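Local coordinates for protein indole-3-pyruvate decarboxylase (Azospirillum brasilense, PDB 2NXW) that decarboxylates indole-3-pyruvate to indole-3-acetaldehyde on the route to the plant hormone auxin, using thiamine diphosphate and a metal ion as cofactors, at residues A[239-244]-A[340-345]; A[226-231]-A[293-298]. All blocks are in the same frame, centred on the assembly; numbering follows the deposited sequence.

Contact 1. Residues A[239-244]-A[340-345]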
ATOM      1  N   GLU A 239      30.169   7.683  24.493  1.00 17.63           N
ATOM      2  CA  GLU A 239      30.621   6.783  25.555  1.00 17.92           C
ATOM      3  C   GLU A 239      31.048   7.455  26.863  1.00 18.20           C
ATOM      4  O   GLU A 239      30.657   7.008  27.943  1.00 17.83           O
ATOM      5  CB  GLU A 239      31.740   5.864  25.056  1.00 19.28           C
ATOM      6  CG  GLU A 239      32.265   4.937  26.146  1.00 22.06           C
ATOM      7  CD  GLU A 239      33.204   3.879  25.620  1.00 21.96           C
ATOM      8  OE1 GLU A 239      34.026   4.195  24.732  1.00 24.73           O
ATOM      9  OE2 GLU A 239      33.124   2.732  26.101  1.00 23.48           O
ATOM     10  N   ALA A 240      31.846   8.515  26.776  1.00 18.11           N
ATOM     11  CA  ALA A 240      32.305   9.210  27.978  1.00 17.92           C
ATOM     12  C   ALA A 240      31.140   9.799  28.772  1.00 17.33           C
ATOM     13  O   ALA A 240      31.070   9.642  29.988  1.00 18.09           O
ATOM     14  CB  ALA A 240      33.297  10.312  27.605  1.00 18.53           C
ATOM     15  N   LYS A 241      30.225  10.477  28.084  1.00 17.89           N
ATOM     16  CA  LYS A 241      29.077  11.072  28.751  1.00 18.02           C
ATOM     17  C   LYS A 241      28.182  10.002  29.366  1.00 17.22           C
ATOM     18  O   LYS A 241      27.664  10.177  30.468  1.00 17.61           O
ATOM     19  CB  LYS A 241      28.258  11.906  27.765  1.00 19.50           C
ATOM     20  CG  LYS A 241      28.917  13.207  27.339  1.00 22.51           C
ATOM     21  CD  LYS A 241      28.742  14.275  28.407  1.00 24.91           C
ATOM     22  CE  LYS A 241      29.189  15.635  27.885  1.00 26.17           C
ATOM     23  NZ  LYS A 241      28.772  16.730  28.798  1.00 28.10           N
ATOM     24  N   VAL A 242      27.998   8.888  28.662  1.00 16.33           N
ATOM     25  CA  VAL A 242      27.147   7.837  29.190  1.00 15.46           C
ATOM     26  C   VAL A 242      27.804   7.099  30.353  1.00 15.05           C
ATOM     27  O   VAL A 242      27.114   6.634  31.254  1.00 14.59           O
ATOM     28  CB  VAL A 242      26.693   6.894  28.047  1.00 13.69           C
ATOM     29  CG1 VAL A 242      25.961   5.665  28.599  1.00 15.49           C
ATOM     30  CG2 VAL A 242      25.771   7.682  27.117  1.00 14.25           C
ATOM     31  N   ALA A 243      29.135   7.018  30.363  1.00 15.37           N
ATOM     32  CA  ALA A 243      29.822   6.380  31.489  1.00 14.78           C
ATOM     33  C   ALA A 243      29.538   7.239  32.726  1.00 15.43           C
ATOM     34  O   ALA A 243      29.294   6.715  33.815  1.00 16.05           O
ATOM     35  CB  ALA A 243      31.332   6.310  31.229  1.00 15.42           C
ATOM     36  N   GLU A 244      29.557   8.559  32.549  1.00 15.55           N
ATOM     37  CA  GLU A 244      29.285   9.480  33.650  1.00 16.76           C
ATOM     38  C   GLU A 244      27.828   9.326  34.098  1.00 16.70           C
ATOM     39  O   GLU A 244      27.544   9.248  35.292  1.00 17.89           O
ATOM     40  CB  GLU A 244      29.570  10.918  33.203  1.00 18.60           C
ATOM     41  CG  GLU A 244      29.443  11.988  34.291  1.00 20.71           C
ATOM     42  CD  GLU A 244      30.439  11.805  35.431  1.00 21.21           C
ATOM     43  OE1 GLU A 244      31.598  11.418  35.172  1.00 24.36           O
ATOM     44  OE2 GLU A 244      30.064  12.066  36.591  1.00 23.17           O
ATOM     45  N   LEU A 340      19.591  14.678  25.737  1.00 17.39           N
ATOM     46  CA  LEU A 340      18.914  14.006  26.837  1.00 16.60           C
ATOM     47  C   LEU A 340      19.946  13.618  27.895  1.00 16.48           C
ATOM     48  O   LEU A 340      19.719  13.792  29.091  1.00 16.58           O
ATOM     49  CB  LEU A 340      18.203  12.748  26.334  1.00 17.51           C
ATOM     50  CG  LEU A 340      17.606  11.863  27.423  1.00 18.29           C
ATOM     51  CD1 LEU A 340      16.464  12.602  28.114  1.00 20.24           C
ATOM     52  CD2 LEU A 340      17.115  10.555  26.810  1.00 19.59           C
ATOM     53  N   VAL A 341      21.080  13.088  27.448  1.00 15.66           N
ATOM     54  CA  VAL A 341      22.133  12.688  28.377  1.00 15.42           C
ATOM     55  C   VAL A 341      22.642  13.895  29.168  1.00 15.73           C
ATOM     56  O   VAL A 341      22.808  13.816  30.385  1.00 15.95           O
ATOM     57  CB  VAL A 341      23.306  12.005  27.626  1.00 14.86           C
ATOM     58  CG1 VAL A 341      24.478  11.768  28.569  1.00 16.78           C
ATOM     59  CG2 VAL A 341      22.833  10.669  27.053  1.00 17.10           C
ATOM     60  N   ASP A 342      22.888  15.008  28.483  1.00 16.41           N
ATOM     61  CA  ASP A 342      23.355  16.202  29.182  1.00 18.49           C
ATOM     62  C   ASP A 342      22.319  16.703  30.185  1.00 18.22           C
ATOM     63  O   ASP A 342      22.678  17.134  31.285  1.00 18.12           O
ATOM     64  CB  ASP A 342      23.682  17.321  28.196  1.00 20.48           C
ATOM     65  CG  ASP A 342      25.018  17.125  27.506  1.00 23.89           C
ATOM     66  OD1 ASP A 342      25.872  16.373  28.028  1.00 24.73           O
ATOM     67  OD2 ASP A 342      25.224  17.745  26.445  1.00 27.21           O
ATOM     68  N   ALA A 343      21.042  16.648  29.810  1.00 17.15           N
ATOM     69  CA  ALA A 343      19.967  17.101  30.690  1.00 18.05           C
ATOM     70  C   ALA A 343      19.857  16.227  31.936  1.00 18.67           C
ATOM     71  O   ALA A 343      19.557  16.711  33.031  1.00 20.05           O
ATOM     72  CB  ALA A 343      18.643  17.112  29.939  1.00 17.97           C
ATOM     73  N   LEU A 344      20.097  14.930  31.772  1.00 16.95           N
ATOM     74  CA  LEU A 344      20.046  14.025  32.907  1.00 17.31           C
ATOM     75  C   LEU A 344      21.237  14.277  33.827  1.00 17.12           C
ATOM     76  O   LEU A 344      21.102  14.240  35.048  1.00 18.40           O
ATOM     77  CB  LEU A 344      20.051  12.572  32.424  1.00 15.95           C
ATOM     78  CG  LEU A 344      18.767  12.148  31.705  1.00 17.48           C
ATOM     79  CD1 LEU A 344      18.942  10.759  31.088  1.00 17.58           C
ATOM     80  CD2 LEU A 344      17.607  12.141  32.689  1.00 17.88           C
ATOM     81  N   LEU A 345      22.403  14.545  33.245  1.00 17.71           N
ATOM     82  CA  LEU A 345      23.592  14.793  34.061  1.00 19.10           C
ATOM     83  C   LEU A 345      23.432  16.047  34.910  1.00 21.36           C
ATOM     84  O   LEU A 345      23.852  16.081  36.065  1.00 21.79           O
ATOM     85  CB  LEU A 345      24.836  14.909  33.171  1.00 18.48           C
ATOM     86  CG  LEU A 345      25.315  13.581  32.571  1.00 17.71           C
ATOM     87  CD1 LEU A 345      26.431  13.836  31.572  1.00 19.02           C
ATOM     88  CD2 LEU A 345      25.799  12.658  33.687  1.00 17.59           C
TER
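The carboxylate of Asp-342 is the flat group that bridges the two helices. Lys-241 NZ meets it at OD1, 3.0 Å away, in a salt bridge that is also a hydrogen bond. The ammonium comes in on the syn side of OD1, but 35° out of the carboxylate plane. Lys-241 gets there with a bend at chi2 (-79°), after which the chain runs extended toward Asp-342. Its methylenes pack on the way: Lys-241 CB lies 3.9 Å from Val-341 CG1, and Lys-241 CD lies 3.9 Å from Leu-345 CD1. With an alanine at the position of Asp-342, the ammonium of Lys-241 would probably lose its mate across the contact, and the end of that chain would be freer to turn.

Leu-345 is wedged between two side chains of the other helix. Its CD1 faces Lys-241, while its CD2 is 3.8 Å from Glu-244 CG. Glu-244 touches through its aliphatic part; its OE2 forms a salt bridge with Arg-248. On the buried side the contact is apolar and looser, with Val-242 CG2 4.2 Å from Val-341 CG2. The two valine side chains cross at about a right angle.

The helix axes are 10.0 Å apart at their closest and run 33° from parallel. This is plain helix packing over the mixed sheet of the central domain, away from the cofactor site. Helix 239-249 lies in the beta-alpha-beta crossover between parallel strands 225-229 and 253-255. Val-242 touches Leu-296 of strand 292-296, and Leu-340 and Leu-344 touch Phe-294. Helix 205-221 also packs on helix 337-346, through Leu-340, Ala-343 and Leu-344.

Contact 2. Residues A[226-231]-A[293-298]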
ATOM      1  N   VAL A 226      16.749  -0.629  35.020  1.00 16.14           N
ATOM      2  CA  VAL A 226      17.903  -1.091  34.271  1.00 16.88           C
ATOM      3  C   VAL A 226      18.256  -0.071  33.201  1.00 15.84           C
ATOM      4  O   VAL A 226      17.374   0.408  32.486  1.00 16.83           O
ATOM      5  CB  VAL A 226      17.618  -2.437  33.560  1.00 17.03           C
ATOM      6  CG1 VAL A 226      18.786  -2.794  32.637  1.00 17.95           C
ATOM      7  CG2 VAL A 226      17.373  -3.529  34.583  1.00 18.06           C
ATOM      8  N   LEU A 227      19.539   0.269  33.103  1.00 14.79           N
ATOM      9  CA  LEU A 227      19.994   1.192  32.065  1.00 15.47           C
ATOM     10  C   LEU A 227      20.655   0.346  30.975  1.00 15.45           C
ATOM     11  O   LEU A 227      21.614  -0.376  31.249  1.00 14.54           O
ATOM     12  CB  LEU A 227      21.020   2.203  32.604  1.00 15.97           C
ATOM     13  CG  LEU A 227      21.696   3.041  31.507  1.00 16.12           C
ATOM     14  CD1 LEU A 227      20.659   3.973  30.890  1.00 17.30           C
ATOM     15  CD2 LEU A 227      22.844   3.857  32.072  1.00 16.74           C
ATOM     16  N   MET A 228      20.121   0.414  29.757  1.00 14.62           N
ATOM     17  CA  MET A 228      20.693  -0.315  28.622  1.00 14.96           C
ATOM     18  C   MET A 228      21.436   0.667  27.719  1.00 14.86           C
ATOM     19  O   MET A 228      20.872   1.672  27.278  1.00 15.20           O
ATOM     20  CB  MET A 228      19.601  -1.022  27.816  1.00 18.25           C
ATOM     21  CG  MET A 228      18.885  -2.111  28.581  1.00 21.27           C
ATOM     22  SD  MET A 228      18.187  -3.360  27.466  1.00 25.33           S
ATOM     23  CE  MET A 228      19.645  -4.340  27.148  1.00 23.97           C
ATOM     24  N   VAL A 229      22.712   0.385  27.469  1.00 14.44           N
ATOM     25  CA  VAL A 229      23.541   1.235  26.624  1.00 15.23           C
ATOM     26  C   VAL A 229      23.526   0.585  25.244  1.00 14.62           C
ATOM     27  O   VAL A 229      23.937  -0.566  25.070  1.00 15.25           O
ATOM     28  CB  VAL A 229      24.956   1.348  27.214  1.00 15.51           C
ATOM     29  CG1 VAL A 229      25.854   2.155  26.295  1.00 17.32           C
ATOM     30  CG2 VAL A 229      24.861   2.019  28.586  1.00 17.46           C
ATOM     31  N   CYS A 230      23.061   1.348  24.263  1.00 15.44           N
ATOM     32  CA  CYS A 230      22.832   0.811  22.932  1.00 14.06           C
ATOM     33  C   CYS A 230      23.541   1.464  21.745  1.00 14.01           C
ATOM     34  O   CYS A 230      24.404   2.326  21.922  1.00 13.71           O
ATOM     35  CB  CYS A 230      21.313   0.786  22.737  1.00 14.47           C
ATOM     36  SG  CYS A 230      20.411   0.322  24.288  1.00 16.34           S
ATOM     37  N   VAL A 231      23.142   1.067  20.536  1.00 13.94           N
ATOM     38  CA  VAL A 231      23.804   1.519  19.311  1.00 14.54           C
ATOM     39  C   VAL A 231      24.020   3.018  19.120  1.00 13.77           C
ATOM     40  O   VAL A 231      25.112   3.431  18.742  1.00 13.85           O
ATOM     41  CB  VAL A 231      23.114   0.908  18.037  1.00 14.15           C
ATOM     42  CG1 VAL A 231      21.803   1.591  17.746  1.00 15.35           C
ATOM     43  CG2 VAL A 231      24.049   0.999  16.846  1.00 16.11           C
ATOM     44  N   LEU A 293      12.934   0.057  32.433  1.00 17.38           N
ATOM     45  CA  LEU A 293      13.961  -0.249  31.435  1.00 17.25           C
ATOM     46  C   LEU A 293      14.272   0.959  30.555  1.00 15.65           C
ATOM     47  O   LEU A 293      13.489   1.337  29.689  1.00 16.97           O
ATOM     48  CB  LEU A 293      13.489  -1.416  30.567  1.00 18.34           C
ATOM     49  CG  LEU A 293      14.472  -2.001  29.549  1.00 16.95           C
ATOM     50  CD1 LEU A 293      15.702  -2.581  30.247  1.00 18.24           C
ATOM     51  CD2 LEU A 293      13.753  -3.079  28.749  1.00 18.39           C
ATOM     52  N   PHE A 294      15.431   1.563  30.780  1.00 14.78           N
ATOM     53  CA  PHE A 294      15.841   2.741  30.022  1.00 14.43           C
ATOM     54  C   PHE A 294      16.702   2.307  28.834  1.00 14.72           C
ATOM     55  O   PHE A 294      17.880   1.988  29.004  1.00 15.98           O
ATOM     56  CB  PHE A 294      16.623   3.669  30.961  1.00 15.74           C
ATOM     57  CG  PHE A 294      16.928   5.036  30.401  1.00 15.44           C
ATOM     58  CD1 PHE A 294      16.487   5.432  29.138  1.00 14.32           C
ATOM     59  CD2 PHE A 294      17.660   5.943  31.167  1.00 15.17           C
ATOM     60  CE1 PHE A 294      16.774   6.716  28.651  1.00 15.75           C
ATOM     61  CE2 PHE A 294      17.950   7.221  30.690  1.00 16.03           C
ATOM     62  CZ  PHE A 294      17.507   7.609  29.433  1.00 15.18           C
ATOM     63  N   LEU A 295      16.099   2.288  27.646  1.00 14.84           N
ATOM     64  CA  LEU A 295      16.803   1.899  26.423  1.00 15.59           C
ATOM     65  C   LEU A 295      17.425   3.158  25.841  1.00 15.19           C
ATOM     66  O   LEU A 295      16.767   3.926  25.124  1.00 16.60           O
ATOM     67  CB  LEU A 295      15.830   1.285  25.414  1.00 16.30           C
ATOM     68  CG  LEU A 295      15.068   0.045  25.872  1.00 16.71           C
ATOM     69  CD1 LEU A 295      14.099  -0.389  24.781  1.00 17.20           C
ATOM     70  CD2 LEU A 295      16.053  -1.071  26.198  1.00 17.70           C
ATOM     71  N   LEU A 296      18.698   3.368  26.147  1.00 14.46           N
ATOM     72  CA  LEU A 296      19.395   4.549  25.668  1.00 14.89           C
ATOM     73  C   LEU A 296      19.984   4.319  24.277  1.00 15.18           C
ATOM     74  O   LEU A 296      21.108   3.818  24.145  1.00 15.07           O
ATOM     75  CB  LEU A 296      20.492   4.936  26.678  1.00 16.06           C
ATOM     76  CG  LEU A 296      21.155   6.310  26.524  1.00 16.82           C
ATOM     77  CD1 LEU A 296      20.146   7.414  26.795  1.00 20.00           C
ATOM     78  CD2 LEU A 296      22.325   6.413  27.495  1.00 18.60           C
ATOM     79  N   GLY A 297      19.199   4.662  23.251  1.00 14.89           N
ATOM     80  CA  GLY A 297      19.631   4.548  21.861  1.00 15.73           C
ATOM     81  C   GLY A 297      19.449   3.203  21.190  1.00 15.40           C
ATOM     82  O   GLY A 297      20.145   2.907  20.216  1.00 15.85           O
ATOM     83  N   ALA A 298      18.479   2.421  21.655  1.00 14.23           N
ATOM     84  CA  ALA A 298      18.262   1.070  21.142  1.00 14.62           C
ATOM     85  C   ALA A 298      17.383   0.871  19.917  1.00 15.71           C
ATOM     86  O   ALA A 298      16.367   1.530  19.741  1.00 16.75           O
ATOM     87  CB  ALA A 298      17.718   0.203  22.266  1.00 15.76           C
TER
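Val-226 pairs with Leu-293 at the start of a parallel ladder that runs in register to Val-229 and Leu-296. Four backbone hydrogen bonds join the segments. Phe-294 N gives to Val-226 O at 2.8 Å, almost straight out from the carbonyl. Phe-294 O takes Met-228 N, and Met-228 O takes Leu-296 N. Past the last bridged pair, the bond from Cys-230 N to Leu-296 O is longer, at 3.2 Å, and more bent, with an N-H...O angle of 138°.

Apolar packing lines both faces. On one, Leu-293 CD1 sits 3.6 Å from Met-228 CG and also touches Val-226. Met-228 SD is 3.4 Å from Leu-295 CD2, the two side chains lying alongside and pointing the same way. On the other face Leu-227 CD1 approaches the Phe-294 ring obliquely, 3.6 Å from Phe-294 CD2. Leu-227 and Phe-294 both hold CG anti to the backbone N (chi1 171° and -170°), and their side chains run side by side.

Beyond the strands the two segments still touch. Cys-230 SG packs 3.4 Å from Ala-298 CB. Gly-297 has a positive phi, and its O lies 3.3 Å from Val-231 CG1.

These are inner strands of the central-domain sheet. Strand 253-255 bonds to 225-229 on the side away from 292-296, and 317-321 lies beyond 292-296. Helices 239-249 and 337-346 cover the face bearing Leu-227, Val-229, Phe-294 and Leu-296.

Both contacts lie inside the central domain, and their segments alternate along the chain. Strand segment 226-231 comes first, then helix segment 239-244. Next comes 293-298, which closes the loop of contact 2 with 61 residues between its segments. Last is 340-345, which closes contact 1 over 95 residues. The two loops therefore cross rather than nest. Contact 2 joins neighbouring strands of the sheet, and contact 1 joins two helices lying on one face of it. Their centres are 12 Å apart, and they meet directly: Val-242 CG1 lies 3.8 Å from Val-229 CG2, and Leu-344 CD1 lies 3.7 Å from Phe-294 CE2.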